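Local structure of diguanylate cyclase DosC (Escherichia coli, 4ZVA) at the interface of chains A and B. The protein makes the second messenger cyclic di-GMP from GTP under the control of oxygen, which it senses through a haem-binding globin domain. Residues are numbered along the deposited sequence; one frame, centred on the assembly and turned at random. Chains: chain A/B, Diguanylate cyclase DosC.

The interface of chains A and B. Residues chain A 115, 119, 128-129, 132; chain B 129-130, 133.
A:Lys128 and A:Phe119, which both touch B:Leu129 across the contact, are joined by a hydrogen bond from NZ of the lysine to the backbone O of the phenylalanine, 2.7 Å long. The amine nitrogen approaches at a C=O...N angle of 142°, tilted 29° from the carbonyl plane. Lysine suits the place by pairing an apolar CB, which meets CD2 of B:Leu129, with an extended chain long enough to reach the carbonyl; A:Phe119 adds apolar surface, its CD1 touching the same methyl. The two methyls of B:Leu129 splay apart, for CD1 meets the edge of A:Tyr115, 3.7 Å from CE1. The phenol OH of that tyrosine rests 3.6 Å from CG of B:Leu129, and CD1 of A:Leu129 lies 3.7 Å from CA of B:Leu129, packing the two symmetry-related leucines together. Tyrosine offers a broad face as well as this edge: its ring stacks on the imidazole of B:His133, planes 12° apart and centroids 3.6 Å apart, with histidine CD2 offset toward the rim near CG. B:His133, its CG anti to the backbone N, supplies a flat ring to match. CB of A:Phe119 lies over the opposite tyrosine face, toward the rim. A:Tyr132 points its OH in plane at the imidazole edge, 3.4 Å from CD2, while its ring face receives CD1 of A:Tyr115 over the centre. Replacing A:Tyr115 by an alanine would probably leave the imidazole without its stacking partner and open a gap beside B:Leu129. The lysine bond ties the start of helix 125-147 to the end of helix 100-119; helix 125-147 of chain B packs against both, and two-fold symmetry repeats the patch in what is probably the sensor's dimer contact.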
# COMPACT_ATOMS: atom_id res chain seq x y z
N TYR A 115 -4.70 3.72 10.16
CA TYR A 115 -3.59 4.14 11.02
C TYR A 115 -4.04 4.89 12.28
O TYR A 115 -3.60 4.53 13.37
CB TYR A 115 -2.60 5.01 10.23
CG TYR A 115 -1.47 5.55 11.08
CD1 TYR A 115 -0.38 4.75 11.41
CD2 TYR A 115 -1.50 6.85 11.56
CE1 TYR A 115 0.65 5.24 12.19
CE2 TYR A 115 -0.47 7.35 12.34
CZ TYR A 115 0.61 6.54 12.65
OH TYR A 115 1.64 7.03 13.42
N PHE A 119 -3.16 3.90 16.00
CA PHE A 119 -2.42 4.88 16.78
C PHE A 119 -3.15 5.21 18.09
O PHE A 119 -2.51 5.45 19.11
CB PHE A 119 -2.20 6.15 15.96
CG PHE A 119 -1.27 7.14 16.61
CD1 PHE A 119 0.10 7.03 16.44
CD2 PHE A 119 -1.76 8.16 17.40
CE1 PHE A 119 0.96 7.93 17.03
CE2 PHE A 119 -0.90 9.07 18.00
CZ PHE A 119 0.46 8.95 17.82
N LYS A 128 2.18 -1.18 18.23
CA LYS A 128 1.48 -0.43 17.19
C LYS A 128 2.20 -0.53 15.85
O LYS A 128 1.57 -0.71 14.81
CB LYS A 128 1.34 1.04 17.59
CG LYS A 128 0.39 1.29 18.75
CD LYS A 128 0.38 2.76 19.14
CE LYS A 128 -0.60 3.03 20.27
NZ LYS A 128 -0.53 4.45 20.72
N LEU A 129 3.53 -0.42 15.88
CA LEU A 129 4.34 -0.51 14.67
C LEU A 129 4.18 -1.86 13.98
O LEU A 129 3.99 -1.94 12.77
CB LEU A 129 5.81 -0.28 15.00
CG LEU A 129 6.81 -0.47 13.85
CD1 LEU A 129 6.56 0.55 12.75
CD2 LEU A 129 8.24 -0.41 14.35
N TYR A 132 0.53 -2.38 12.73
CA TYR A 132 0.33 -1.57 11.54
C TYR A 132 1.04 -2.19 10.33
O TYR A 132 0.50 -2.21 9.23
CB TYR A 132 0.82 -0.15 11.79
CG TYR A 132 0.72 0.79 10.61
CD1 TYR A 132 -0.51 1.12 10.06
CD2 TYR A 132 1.86 1.36 10.06
CE1 TYR A 132 -0.60 1.99 8.98
CE2 TYR A 132 1.79 2.22 8.99
CZ TYR A 132 0.56 2.53 8.45
OH TYR A 132 0.49 3.40 7.38
N LEU B 129 7.34 4.18 13.95
CA LEU B 129 5.94 4.12 13.52
C LEU B 129 5.58 5.30 12.63
O LEU B 129 4.98 5.12 11.57
CB LEU B 129 5.01 4.07 14.74
CG LEU B 129 3.52 4.12 14.38
CD1 LEU B 129 3.15 2.89 13.56
CD2 LEU B 129 2.66 4.21 15.63
N GLN B 130 5.95 6.50 13.05
CA GLN B 130 5.60 7.70 12.30
C GLN B 130 6.36 7.80 10.99
O GLN B 130 5.83 8.29 10.00
CB GLN B 130 5.87 8.96 13.14
CG GLN B 130 4.95 9.10 14.34
CD GLN B 130 5.11 10.44 15.02
OE1 GLN B 130 4.38 11.39 14.72
NE2 GLN B 130 6.06 10.54 15.94
N HIS B 133 4.81 5.14 8.72
CA HIS B 133 3.50 5.65 8.31
C HIS B 133 3.63 6.69 7.21
O HIS B 133 2.96 6.62 6.18
CB HIS B 133 2.74 6.24 9.49
CG HIS B 133 1.49 6.97 9.10
ND1 HIS B 133 1.35 8.34 9.25
CD2 HIS B 133 0.33 6.53 8.55
CE1 HIS B 133 0.16 8.70 8.82
NE2 HIS B 133 -0.48 7.63 8.39